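Local structure of peptidase M16 domain protein (4XEA) at residues K301-N306 with T316-N321; P251-G256 with V417-P422; R239-M244 with D413-S418; K355-V360 with V393-T398; R154-E159 with G256-N261. The protein probably acts as a metal-dependent peptidase of the M16 (insulinase) family, hydrolysing peptide bonds at a metal site held by two histidines and a glutamate. One frame throughout, in Å; residues are numbered along the deposited sequence.

Interaction 1 (K301-N306 with T316-N321)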
# COMPACT_ATOMS: atom_id res chain seq x y z
N LYS A 301 -6.66 -13.80 5.38
CA LYS A 301 -6.05 -12.57 5.95
C LYS A 301 -6.55 -11.24 5.40
O LYS A 301 -6.19 -10.19 5.93
CB LYS A 301 -4.52 -12.61 5.81
CG LYS A 301 -3.82 -13.37 6.91
CD LYS A 301 -3.45 -14.80 6.51
CE LYS A 301 -2.49 -15.43 7.53
NZ LYS A 301 -2.14 -16.85 7.22
N GLY A 302 -7.36 -11.27 4.34
CA GLY A 302 -8.04 -10.07 3.83
C GLY A 302 -9.35 -9.73 4.55
O GLY A 302 -9.98 -8.73 4.27
N PHE A 303 -9.74 -10.57 5.50
CA PHE A 303 -10.87 -10.27 6.38
C PHE A 303 -10.62 -8.93 7.06
O PHE A 303 -9.53 -8.69 7.53
CB PHE A 303 -10.98 -11.35 7.45
CG PHE A 303 -12.16 -11.20 8.36
CD1 PHE A 303 -13.44 -11.50 7.90
CD2 PHE A 303 -12.00 -10.76 9.68
CE1 PHE A 303 -14.55 -11.38 8.74
CE2 PHE A 303 -13.11 -10.64 10.54
CZ PHE A 303 -14.39 -10.94 10.07
N SER A 304 -11.63 -8.07 7.14
CA SER A 304 -11.43 -6.76 7.78
C SER A 304 -12.72 -6.19 8.34
O SER A 304 -13.80 -6.60 7.94
CB SER A 304 -10.82 -5.76 6.79
OG SER A 304 -11.79 -5.45 5.81
N ALA A 305 -12.58 -5.26 9.28
CA ALA A 305 -13.69 -4.55 9.88
C ALA A 305 -13.33 -3.07 9.79
O ALA A 305 -12.22 -2.67 10.18
CB ALA A 305 -13.87 -4.95 11.30
N ASN A 306 -14.24 -2.28 9.23
CA ASN A 306 -14.02 -0.87 8.97
C ASN A 306 -15.24 -0.05 9.37
O ASN A 306 -16.38 -0.55 9.36
CB ASN A 306 -13.74 -0.63 7.48
CG ASN A 306 -12.40 -1.29 7.01
OD1 ASN A 306 -12.41 -2.31 6.32
ND2 ASN A 306 -11.28 -0.73 7.44
N THR A 316 -20.82 0.57 9.91
CA THR A 316 -19.77 -0.44 10.10
C THR A 316 -19.91 -1.51 9.01
O THR A 316 -21.06 -1.88 8.64
CB THR A 316 -19.93 -1.09 11.50
OG1 THR A 316 -19.87 -0.08 12.50
CG2 THR A 316 -18.90 -2.16 11.74
N LEU A 317 -18.76 -1.98 8.48
CA LEU A 317 -18.67 -3.12 7.59
C LEU A 317 -17.63 -4.13 8.05
O LEU A 317 -16.48 -3.75 8.39
CB LEU A 317 -18.17 -2.67 6.22
CG LEU A 317 -19.05 -1.76 5.41
CD1 LEU A 317 -18.33 -1.60 4.02
CD2 LEU A 317 -20.46 -2.36 5.27
N VAL A 318 -17.99 -5.41 8.01
CA VAL A 318 -17.07 -6.48 8.36
C VAL A 318 -17.24 -7.59 7.35
O VAL A 318 -18.37 -7.94 6.98
CB VAL A 318 -17.40 -7.06 9.76
CG1 VAL A 318 -16.43 -8.22 10.14
CG2 VAL A 318 -17.37 -5.96 10.83
N GLY A 319 -16.13 -8.19 6.93
CA GLY A 319 -16.22 -9.38 6.08
C GLY A 319 -15.04 -9.53 5.16
O GLY A 319 -13.97 -9.01 5.42
N GLY A 320 -15.24 -10.28 4.09
CA GLY A 320 -14.17 -10.57 3.14
C GLY A 320 -14.53 -11.87 2.47
O GLY A 320 -15.73 -12.25 2.42
N ASN A 321 -13.51 -12.57 1.97
CA ASN A 321 -13.68 -13.89 1.38
C ASN A 321 -14.20 -14.87 2.44
O ASN A 321 -13.72 -14.89 3.59
CB ASN A 321 -12.36 -14.43 0.82
CG ASN A 321 -11.84 -13.64 -0.37
OD1 ASN A 321 -12.59 -12.98 -1.09
ND2 ASN A 321 -10.53 -13.71 -0.59
O HOH W 1 -12.11 -7.49 3.70
O HOH W 2 -14.62 -3.93 5.73
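F303 carries CG anti to its backbone N (chi1 -176°) and V318 carries CG1 in the same sense (chi1 180°), so that ring and methyl meet obliquely across a beta hairpin. Its strands, 304-309 and 314-321, lie at one side of a mixed five-stranded sheet, 304-309 being outermost within the chain. The tip of the phenyl does the touching: F303 CZ lies 3.4 Å from V318 CG1. The other branch of V318, CG2, sits 3.7 Å from A305 CB in the non-hydrogen-bonded pair, where F283 of helix 265-283 touches both A305 and V318. Hydrogen-bonded pairs flank this one. S304 and G319 exchange two backbone bonds, as do N306 and L317, with L317 N reaching N306 O at 2.9 Å, almost straight. Glycine suits both 319 and 320: at their backbone angles a CB would press on the preceding carbonyl oxygen, and one on G320 would also crowd F303 CA. The phenyl ring lies along the backbone of G319, with F303 CE1 3.7 Å from G319 CA. S304 turns OG between its own N and carbonyl carbon (chi1 69°), handing its proton to a water. That water donates in turn to G319 O and, at only 2.5 Å, to G302 O.

Interaction 2 (P251-G256 with V417-P422). Unlike the reference sequence in segment 417-422: L421 (reference Val).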
# COMPACT_ATOMS: atom_id res chain seq x y z
N PRO A 251 -16.90 -17.34 -2.47
CA PRO A 251 -17.93 -16.46 -1.93
C PRO A 251 -17.32 -15.28 -1.14
O PRO A 251 -16.17 -15.37 -0.70
CB PRO A 251 -18.76 -17.37 -1.02
CG PRO A 251 -18.44 -18.77 -1.44
CD PRO A 251 -17.04 -18.73 -2.00
N ARG A 252 -18.09 -14.20 -1.00
CA ARG A 252 -17.71 -13.05 -0.16
C ARG A 252 -18.89 -12.68 0.71
O ARG A 252 -20.03 -12.73 0.24
CB ARG A 252 -17.34 -11.80 -0.97
CG ARG A 252 -16.02 -11.91 -1.74
CD ARG A 252 -16.26 -12.44 -3.13
NE ARG A 252 -15.03 -12.64 -3.91
CZ ARG A 252 -14.31 -11.65 -4.44
NH1 ARG A 252 -14.67 -10.37 -4.26
NH2 ARG A 252 -13.22 -11.93 -5.14
N LEU A 253 -18.62 -12.33 1.96
CA LEU A 253 -19.66 -11.95 2.92
C LEU A 253 -19.36 -10.54 3.38
O LEU A 253 -18.21 -10.26 3.68
CB LEU A 253 -19.60 -12.84 4.16
CG LEU A 253 -20.72 -12.52 5.19
CD1 LEU A 253 -22.03 -13.12 4.69
CD2 LEU A 253 -20.44 -13.03 6.60
N LEU A 254 -20.39 -9.69 3.48
CA LEU A 254 -20.29 -8.40 4.12
C LEU A 254 -21.45 -8.30 5.09
O LEU A 254 -22.60 -8.56 4.70
CB LEU A 254 -20.42 -7.27 3.11
CG LEU A 254 -19.25 -6.75 2.30
CD1 LEU A 254 -19.79 -5.50 1.59
CD2 LEU A 254 -18.04 -6.40 3.16
N VAL A 255 -21.15 -7.98 6.35
CA VAL A 255 -22.14 -7.66 7.33
C VAL A 255 -21.94 -6.19 7.71
O VAL A 255 -20.79 -5.74 7.97
CB VAL A 255 -22.00 -8.52 8.59
CG1 VAL A 255 -23.19 -8.22 9.55
CG2 VAL A 255 -21.96 -10.03 8.24
N GLY A 256 -23.04 -5.43 7.71
CA GLY A 256 -23.00 -4.05 8.06
C GLY A 256 -24.02 -3.62 9.08
O GLY A 256 -25.04 -4.26 9.27
N VAL A 417 -26.97 -8.33 6.27
CA VAL A 417 -26.03 -9.42 5.99
C VAL A 417 -26.13 -9.68 4.50
O VAL A 417 -27.22 -10.01 4.02
CB VAL A 417 -26.35 -10.73 6.74
CG1 VAL A 417 -25.25 -11.82 6.54
CG2 VAL A 417 -26.54 -10.51 8.21
N SER A 418 -25.01 -9.58 3.77
CA SER A 418 -25.07 -9.76 2.32
C SER A 418 -23.90 -10.58 1.77
O SER A 418 -22.78 -10.48 2.27
CB SER A 418 -25.15 -8.39 1.65
OG SER A 418 -23.90 -7.74 1.70
N ALA A 419 -24.17 -11.36 0.72
CA ALA A 419 -23.21 -12.29 0.17
C ALA A 419 -23.18 -12.21 -1.36
O ALA A 419 -24.19 -11.92 -2.02
CB ALA A 419 -23.54 -13.74 0.63
N VAL A 420 -22.01 -12.48 -1.90
CA VAL A 420 -21.84 -12.65 -3.34
C VAL A 420 -21.36 -14.06 -3.48
O VAL A 420 -20.41 -14.44 -2.80
CB VAL A 420 -20.78 -11.68 -3.93
CG1 VAL A 420 -20.63 -11.90 -5.43
CG2 VAL A 420 -21.19 -10.26 -3.63
N LEU A 421 -22.02 -14.83 -4.35
CA LEU A 421 -21.84 -16.26 -4.44
C LEU A 421 -21.30 -16.62 -5.83
O LEU A 421 -21.69 -16.01 -6.82
CB LEU A 421 -23.17 -16.99 -4.18
CG LEU A 421 -23.91 -16.63 -2.87
CD1 LEU A 421 -25.25 -17.37 -2.79
CD2 LEU A 421 -23.06 -16.96 -1.65
N PRO A 422 -20.40 -17.60 -5.92
CA PRO A 422 -19.86 -17.88 -7.25
C PRO A 422 -20.95 -18.27 -8.25
O PRO A 422 -21.79 -19.12 -7.94
CB PRO A 422 -18.90 -19.04 -7.00
CG PRO A 422 -18.49 -18.88 -5.58
CD PRO A 422 -19.67 -18.31 -4.86
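L253 and V417 cross obliquely on one face of an antiparallel strand pair, 252-258 with 415-422, inside the mixed five-stranded sheet of the domain. They sit diagonally rather than directly opposite: L253, with CG anti to its backbone N (chi1 -178°), swings CD1 to 3.9 Å from V417 CG1. V255, the direct partner of V417 in a non-hydrogen-bonded pair, lies beside it and points the same way, its CG2 4.1 Å from V417 CG1. Branched and aliphatic residues suit this face because helix 325-342 packs over it, L328 and A329 touching L253 and A329 touching V417 as well. The opposite face bears R252, L254, S418 and V420 and is covered by helix 144-156, with L152 against L254 and S418. Here the small S418 sets OG in the crowded position between its N and carbonyl carbon (chi1 74°), which brings OG to 3.8 Å from L254 CB. The guanidinium of R252 leaves the strand pair for a salt bridge with D145, while its NH2 binds Q250. Underneath, two hydrogen-bonded pairs, R252 with V420 and L254 with S418, share four backbone bonds; L254 N to S418 O is nearly straight at 2.8 Å. Beyond the last of these pairs, R252 with V420, two proline rings cross obliquely, the CG of P251 3.7 Å from the CD of P422.

Interaction 3 (R239-M244 with D413-S418)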
# COMPACT_ATOMS: atom_id res chain seq x y z
N ARG A 239 -33.56 -3.50 3.15
CA ARG A 239 -33.59 -4.97 3.10
C ARG A 239 -32.48 -5.44 4.05
O ARG A 239 -31.35 -5.02 3.95
CB ARG A 239 -33.36 -5.46 1.64
CG ARG A 239 -34.54 -5.20 0.68
CD ARG A 239 -34.23 -5.52 -0.82
NE ARG A 239 -33.33 -4.53 -1.42
CZ ARG A 239 -32.03 -4.71 -1.69
NH1 ARG A 239 -31.42 -5.88 -1.45
NH2 ARG A 239 -31.32 -3.69 -2.21
N SER A 240 -32.78 -6.35 4.96
CA SER A 240 -31.79 -6.75 5.96
C SER A 240 -30.94 -7.95 5.52
O SER A 240 -29.97 -8.28 6.20
CB SER A 240 -32.48 -7.05 7.30
OG SER A 240 -33.33 -8.16 7.19
N ARG A 241 -31.30 -8.58 4.40
CA ARG A 241 -30.58 -9.75 3.90
C ARG A 241 -30.57 -9.74 2.38
O ARG A 241 -31.58 -9.47 1.76
CB ARG A 241 -31.23 -11.07 4.38
CG ARG A 241 -31.47 -11.25 5.91
CD ARG A 241 -30.16 -11.62 6.60
NE ARG A 241 -30.32 -11.88 8.03
CZ ARG A 241 -30.39 -10.93 8.98
NH1 ARG A 241 -30.30 -9.64 8.69
NH2 ARG A 241 -30.54 -11.29 10.25
N HIS A 242 -29.42 -10.09 1.79
CA HIS A 242 -29.31 -10.14 0.35
C HIS A 242 -28.21 -11.14 -0.05
O HIS A 242 -27.21 -11.33 0.68
CB HIS A 242 -29.05 -8.74 -0.22
CG HIS A 242 -29.04 -8.68 -1.72
ND1 HIS A 242 -30.19 -8.68 -2.47
CD2 HIS A 242 -28.01 -8.64 -2.60
CE1 HIS A 242 -29.87 -8.64 -3.76
NE2 HIS A 242 -28.56 -8.63 -3.86
N TRP A 243 -28.46 -11.85 -1.13
CA TRP A 243 -27.39 -12.61 -1.79
C TRP A 243 -27.56 -12.46 -3.29
O TRP A 243 -28.66 -12.14 -3.79
CB TRP A 243 -27.36 -14.08 -1.39
CG TRP A 243 -28.72 -14.79 -1.52
CD1 TRP A 243 -29.63 -15.00 -0.52
CD2 TRP A 243 -29.30 -15.29 -2.71
NE1 TRP A 243 -30.74 -15.64 -1.02
CE2 TRP A 243 -30.56 -15.84 -2.36
CE3 TRP A 243 -28.86 -15.39 -4.04
CZ2 TRP A 243 -31.39 -16.38 -3.28
CZ3 TRP A 243 -29.68 -15.95 -4.95
CH2 TRP A 243 -30.94 -16.46 -4.58
N MSE A 244 -26.45 -12.67 -4.01
CA MSE A 244 -26.51 -12.69 -5.44
C MSE A 244 -25.34 -13.51 -5.95
O MSE A 244 -24.40 -13.79 -5.20
CB MSE A 244 -26.48 -11.26 -5.97
CG MSE A 244 -25.24 -10.51 -5.58
SE MSE A 244 -24.91 -9.05 -6.82
CE MSE A 244 -25.31 -9.85 -8.56
N ASP A 413 -31.27 -5.20 14.76
CA ASP A 413 -32.30 -4.55 13.95
C ASP A 413 -31.74 -3.48 12.98
O ASP A 413 -32.46 -3.03 12.09
CB ASP A 413 -33.39 -3.96 14.83
CG ASP A 413 -32.82 -3.16 15.97
OD1 ASP A 413 -32.82 -3.67 17.11
OD2 ASP A 413 -32.34 -2.06 15.74
N ASN A 414 -30.47 -3.10 13.11
CA ASN A 414 -29.88 -2.17 12.14
C ASN A 414 -28.82 -2.84 11.26
O ASN A 414 -27.94 -2.15 10.68
CB ASN A 414 -29.32 -0.90 12.83
CG ASN A 414 -28.09 -1.21 13.71
OD1 ASN A 414 -28.01 -2.30 14.28
ND2 ASN A 414 -27.17 -0.22 13.87
N MSE A 415 -28.91 -4.15 11.14
CA MSE A 415 -27.87 -4.97 10.55
C MSE A 415 -28.31 -5.49 9.19
O MSE A 415 -29.46 -5.79 9.00
CB MSE A 415 -27.54 -6.15 11.49
CG MSE A 415 -26.46 -7.06 11.00
SE MSE A 415 -26.14 -8.61 12.08
CE MSE A 415 -27.89 -9.53 11.96
N VAL A 416 -27.36 -5.57 8.26
CA VAL A 416 -27.58 -6.10 6.93
C VAL A 416 -26.54 -7.18 6.75
O VAL A 416 -25.34 -6.99 7.09
CB VAL A 416 -27.37 -5.04 5.81
CG1 VAL A 416 -27.57 -5.68 4.44
CG2 VAL A 416 -28.31 -3.89 6.02
N VAL A 417 -26.97 -8.33 6.27
CA VAL A 417 -26.03 -9.42 5.99
C VAL A 417 -26.13 -9.68 4.50
O VAL A 417 -27.22 -10.01 4.02
CB VAL A 417 -26.35 -10.73 6.74
CG1 VAL A 417 -25.25 -11.82 6.54
CG2 VAL A 417 -26.54 -10.51 8.21
N SER A 418 -25.01 -9.58 3.77
CA SER A 418 -25.07 -9.76 2.32
C SER A 418 -23.90 -10.58 1.77
O SER A 418 -22.78 -10.48 2.27
CB SER A 418 -25.15 -8.39 1.65
OG SER A 418 -23.90 -7.74 1.70
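The guanidinium of R241 lies over V417, whose CG2 is 3.7 Å above its plane and offset toward the rim. Further back along the arginine, CD rests 3.9 Å from V417 CB, the two side chains running side by side. At the far end NH2 meets the selenomethionine methyl, M415 CE, at 3.6 Å. A bend at chi2 (-78°) folds the arginine back so that NH1 can reach S240 O, 2.9 Å away and exactly in the guanidinium plane, which fixes the rotation of the group. The same oxygen accepts V417 N at 3.0 Å, both donors standing above the carbonyl plane. This backbone bond and H242 N to V417 O, 3.1 Å, define a parallel strand pair: 241-246 runs outermost within the chain beside 415-422, at 16° between short axes. A long arginine suits such an exposed edge, its aliphatic part lying along valine while NH1 keeps a carbonyl partner in S240 O. Farther out, M415 holds CG anti to its N (chi1 -179°) and is backed by V255, W257 and Q333. On the other face V416 packs on L152 of helix 144-156, and the backbone of R239 bonds to that of A155 near the end of the same helix.

Interaction 4 (K355-V360 with V393-T398)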
# COMPACT_ATOMS: atom_id res chain seq x y z
N LYS A 355 -2.78 -1.25 20.72
CA LYS A 355 -2.48 -1.42 19.29
C LYS A 355 -2.81 -0.16 18.51
O LYS A 355 -2.01 0.31 17.71
CB LYS A 355 -3.22 -2.62 18.68
CG LYS A 355 -2.87 -2.93 17.19
CD LYS A 355 -3.86 -3.89 16.50
CE LYS A 355 -3.76 -5.32 16.97
NZ LYS A 355 -4.82 -6.19 16.28
N ILE A 356 -4.00 0.39 18.72
CA ILE A 356 -4.44 1.54 17.95
C ILE A 356 -3.67 2.84 18.34
O ILE A 356 -3.41 3.67 17.50
CB ILE A 356 -5.97 1.74 18.04
CG1 ILE A 356 -6.75 0.51 17.51
CG2 ILE A 356 -6.40 3.03 17.32
CD1 ILE A 356 -6.41 0.02 16.09
N MSE A 357 -3.32 3.00 19.61
CA MSE A 357 -2.45 4.11 20.03
C MSE A 357 -1.12 4.04 19.28
O MSE A 357 -0.66 5.03 18.76
CB MSE A 357 -2.24 4.08 21.54
CG MSE A 357 -1.21 5.08 22.07
SE MSE A 357 -1.82 6.90 21.84
CE MSE A 357 -2.78 6.98 23.56
N GLY A 358 -0.52 2.85 19.21
CA GLY A 358 0.73 2.63 18.48
C GLY A 358 0.59 2.91 16.99
O GLY A 358 1.43 3.59 16.40
N ARG A 359 -0.49 2.39 16.40
CA ARG A 359 -0.75 2.56 14.98
C ARG A 359 -0.87 4.06 14.63
O ARG A 359 -0.29 4.52 13.65
CB ARG A 359 -2.02 1.78 14.61
CG ARG A 359 -2.37 1.72 13.12
CD ARG A 359 -3.76 1.06 12.88
NE ARG A 359 -3.83 -0.42 13.01
CZ ARG A 359 -2.87 -1.29 12.70
NH1 ARG A 359 -3.06 -2.59 12.88
NH2 ARG A 359 -1.71 -0.87 12.21
N VAL A 360 -1.59 4.80 15.46
CA VAL A 360 -1.73 6.25 15.30
C VAL A 360 -0.40 6.99 15.50
O VAL A 360 -0.02 7.78 14.66
CB VAL A 360 -2.82 6.83 16.22
CG1 VAL A 360 -2.90 8.33 16.10
CG2 VAL A 360 -4.20 6.20 15.85
N VAL A 393 -8.47 11.18 23.14
CA VAL A 393 -9.59 10.23 23.16
C VAL A 393 -9.07 8.79 23.36
O VAL A 393 -9.65 8.02 24.10
CB VAL A 393 -10.50 10.34 21.90
CG1 VAL A 393 -11.55 9.22 21.88
CG2 VAL A 393 -11.18 11.70 21.88
N LEU A 394 -7.94 8.46 22.74
CA LEU A 394 -7.32 7.14 22.89
C LEU A 394 -6.87 6.87 24.32
O LEU A 394 -6.93 5.73 24.76
CB LEU A 394 -6.13 6.97 21.94
CG LEU A 394 -6.49 6.74 20.47
CD1 LEU A 394 -5.38 7.21 19.55
CD2 LEU A 394 -6.79 5.27 20.24
N GLN A 395 -6.41 7.92 25.04
CA GLN A 395 -5.97 7.82 26.43
C GLN A 395 -7.10 7.70 27.42
O GLN A 395 -6.98 7.00 28.42
CB GLN A 395 -5.17 9.06 26.83
CG GLN A 395 -3.82 9.23 26.16
CD GLN A 395 -3.20 10.59 26.47
OE1 GLN A 395 -3.89 11.60 26.59
NE2 GLN A 395 -1.88 10.62 26.57
N THR A 396 -8.20 8.41 27.15
CA THR A 396 -9.27 8.59 28.13
C THR A 396 -10.48 7.68 27.89
O THR A 396 -11.31 7.49 28.77
CB THR A 396 -9.71 10.06 28.16
OG1 THR A 396 -10.20 10.43 26.86
CG2 THR A 396 -8.55 10.96 28.54
N MSE A 397 -10.58 7.13 26.69
CA MSE A 397 -11.61 6.15 26.38
C MSE A 397 -11.76 5.07 27.49
O MSE A 397 -10.74 4.58 28.01
CB MSE A 397 -11.23 5.52 25.07
CG MSE A 397 -12.01 4.36 24.73
SE MSE A 397 -13.62 4.91 23.92
CE MSE A 397 -13.48 3.38 22.76
N THR A 398 -13.00 4.74 27.88
CA THR A 398 -13.26 3.78 28.97
C THR A 398 -13.99 2.50 28.50
O THR A 398 -14.63 2.50 27.46
CB THR A 398 -14.11 4.43 30.11
OG1 THR A 398 -15.41 4.78 29.62
CG2 THR A 398 -13.43 5.68 30.64
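Two helices of the C-terminal half, 346-363 and 387-396, pack side by side here, near the C-terminal end of the shorter one, and the contact is made by apolar side-chain atoms. L394 is its centre. Its CB points toward the other helix, and each part of the residue finds a different neighbour. CD2 meets I356 CG2 at 3.7 Å, the two side chains crossing at about a right angle. CD1 reaches V360 CG2 tip to tip, more loosely, at 4.0 Å. I356 and V360 stand one helical turn apart, so leucine's forked end can serve both at once. Helix 265-283 also packs here, with T273 and I277 against L394 and T276 against I356. The selenomethionine M357 closes the side toward Q395. Its CG is anti to the backbone N (chi1 173°), but bends at chi2 (67°) and chi3 (88°) carry the terminal methyl across to the other helix, where a flexible unbranched chain is an advantage. M357 CE lands 3.7 Å from L394 CB. Past the contact, R353 NH1 takes L394 O and M397 O where the helix ends, and T398 OG1 caps R401 N to start the next. Q395 divides its roles: NE2 bonds to V1 O, while CG lies 3.6 Å from M357 CE.

Interaction 5 (R154-E159 with G256-N261)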
# COMPACT_ATOMS: atom_id res chain seq x y z
N ARG A 154 -27.07 -0.39 -0.92
CA ARG A 154 -28.38 -0.36 -1.54
C ARG A 154 -29.43 -1.06 -0.64
O ARG A 154 -30.57 -0.61 -0.56
CB ARG A 154 -28.40 -0.98 -2.93
CG ARG A 154 -27.97 -0.03 -4.06
CD ARG A 154 -28.28 -0.57 -5.48
NE ARG A 154 -27.42 -1.66 -5.96
CZ ARG A 154 -26.24 -1.51 -6.59
NH1 ARG A 154 -25.58 -2.58 -7.02
NH2 ARG A 154 -25.70 -0.30 -6.77
N ALA A 155 -29.00 -2.10 0.05
CA ALA A 155 -29.87 -2.79 1.01
C ALA A 155 -30.08 -1.94 2.29
O ALA A 155 -31.20 -1.82 2.82
CB ALA A 155 -29.28 -4.17 1.33
N MSE A 156 -29.00 -1.33 2.76
CA MSE A 156 -29.02 -0.58 4.00
C MSE A 156 -29.84 0.73 3.95
O MSE A 156 -30.58 1.02 4.89
CB MSE A 156 -27.58 -0.31 4.45
CG MSE A 156 -27.41 0.49 5.70
SE MSE A 156 -25.56 0.59 6.32
CE MSE A 156 -25.32 -1.17 6.81
N TYR A 157 -29.69 1.48 2.86
CA TYR A 157 -30.18 2.84 2.77
C TYR A 157 -31.43 2.92 1.90
O TYR A 157 -31.46 2.39 0.79
CB TYR A 157 -29.04 3.82 2.30
CG TYR A 157 -28.05 4.08 3.37
CD1 TYR A 157 -28.30 5.02 4.38
CD2 TYR A 157 -26.87 3.34 3.46
CE1 TYR A 157 -27.37 5.26 5.42
CE2 TYR A 157 -25.95 3.57 4.48
CZ TYR A 157 -26.22 4.49 5.47
OH TYR A 157 -25.32 4.64 6.46
N HIS A 158 -32.47 3.57 2.41
CA HIS A 158 -33.69 3.77 1.67
C HIS A 158 -33.58 4.90 0.63
O HIS A 158 -34.09 4.75 -0.48
CB HIS A 158 -34.86 4.15 2.59
CG HIS A 158 -35.23 3.09 3.58
ND1 HIS A 158 -36.47 2.48 3.60
CD2 HIS A 158 -34.54 2.57 4.62
CE1 HIS A 158 -36.50 1.60 4.58
NE2 HIS A 158 -35.33 1.61 5.20
N GLU A 159 -33.04 6.04 1.05
CA GLU A 159 -33.11 7.29 0.26
C GLU A 159 -31.81 8.09 0.26
O GLU A 159 -31.60 8.88 -0.64
CB GLU A 159 -34.14 8.28 0.87
CG GLU A 159 -35.54 7.87 0.97
CD GLU A 159 -36.21 8.42 2.26
OE1 GLU A 159 -36.36 9.67 2.42
OE2 GLU A 159 -36.62 7.56 3.10
N GLY A 256 -23.04 -5.43 7.71
CA GLY A 256 -23.00 -4.05 8.06
C GLY A 256 -24.02 -3.62 9.08
O GLY A 256 -25.04 -4.26 9.27
N TRP A 257 -23.71 -2.51 9.76
CA TRP A 257 -24.62 -1.89 10.73
C TRP A 257 -24.74 -0.42 10.41
O TRP A 257 -23.77 0.26 10.15
CB TRP A 257 -24.12 -2.06 12.15
CG TRP A 257 -24.16 -3.49 12.62
CD1 TRP A 257 -25.15 -4.10 13.32
CD2 TRP A 257 -23.13 -4.47 12.44
NE1 TRP A 257 -24.79 -5.40 13.63
CE2 TRP A 257 -23.57 -5.67 13.05
CE3 TRP A 257 -21.88 -4.45 11.81
CZ2 TRP A 257 -22.80 -6.85 13.04
CZ3 TRP A 257 -21.12 -5.61 11.77
CH2 TRP A 257 -21.58 -6.80 12.39
N LYS A 258 -25.98 0.06 10.43
CA LYS A 258 -26.35 1.39 10.01
C LYS A 258 -26.44 2.31 11.25
O LYS A 258 -27.27 2.06 12.13
CB LYS A 258 -27.76 1.27 9.42
CG LYS A 258 -28.31 2.51 8.69
CD LYS A 258 -29.69 2.22 8.16
CE LYS A 258 -30.11 3.32 7.26
NZ LYS A 258 -31.43 3.10 6.74
N GLU A 259 -25.68 3.41 11.28
CA GLU A 259 -25.92 4.46 12.26
C GLU A 259 -27.26 5.17 11.97
O GLU A 259 -27.61 5.40 10.80
CB GLU A 259 -24.83 5.52 12.30
CG GLU A 259 -23.44 5.06 12.66
CD GLU A 259 -23.24 4.81 14.16
OE1 GLU A 259 -24.15 5.07 14.98
OE2 GLU A 259 -22.12 4.35 14.49
N ALA A 260 -27.96 5.57 13.03
CA ALA A 260 -29.23 6.30 12.87
C ALA A 260 -29.00 7.69 12.24
O ALA A 260 -29.90 8.24 11.61
CB ALA A 260 -29.96 6.45 14.26
N ASN A 261 -27.83 8.27 12.50
CA ASN A 261 -27.48 9.58 11.95
C ASN A 261 -25.98 9.77 11.92
O ASN A 261 -25.24 8.95 12.49
CB ASN A 261 -28.17 10.70 12.71
CG ASN A 261 -28.14 10.49 14.18
OD1 ASN A 261 -27.07 10.57 14.80
ND2 ASN A 261 -29.32 10.21 14.77
O HOH W 3 -26.38 6.15 8.50
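Helix 144-156 ends at M156, Y157 being the first residue to leave helical angles, and strand 252-258 passes with K258 CA 6.9 Å from M156 CA. A lysine here binds a carbonyl at the helix C-terminus, joining a helix of the M16 peptidase region to the sheet of the following inactive-type region. K258 is fully extended, with CG anti to the backbone N (chi1 -171°) and every later torsion also near 180°, so NZ can donate to M156 O at 2.9 Å within the carbonyl plane. On the way its shaft runs antiparallel to that of M156, CG to CG 3.7 Å, the hydrophobic parts covering each other. The selenomethionine then bends at chi3 (-68°) and lays its CE on the strand backbone, 3.6 Å from G256 C. Glycine suits that place, because a CB on G256 would collide with this methyl. The ring of Y157 crosses the lysine obliquely, its CD1 3.8 Å from K258 CE, while the side chain of H158 crosses that of K258 at about a right angle, with NZ in the ring plane, at the CD2 edge. The buried ammonium is also gripped by P234 O and T236 O and forms a salt bridge with E233, surroundings that probably keep it charged. H158 NE2 bonds to T236 O as well, which helps to hold the imidazole in place. Beyond K258, one water ties the two segments together, accepting from Y157 OH at 2.8 Å and donating to E259 O at 2.7 Å.

In the fold
Interactions 1, 2, 3 and 5 all meet on the five-stranded sheet. Strand 252-258 serves 2 and 5, strand 415-422 serves 2 and 3, and 314-321 joins 1 to 2 through V318 N to V255 O and G320 O to L253 N. Interactions 1 and 3 lie at the two outer strands of the sheet within the chain, partly solvent-exposed, and use waters or a folded arginine. Interaction 2 lies between them, with helices on both faces, one face apolar and the other mixed with an arginine and a serine. Interaction 5 is the buried one, where a charged lysine needs several polar partners. Interaction 4, about 21 Å from interaction 1 between centres, joins helices by apolar packing instead of backbone pairing.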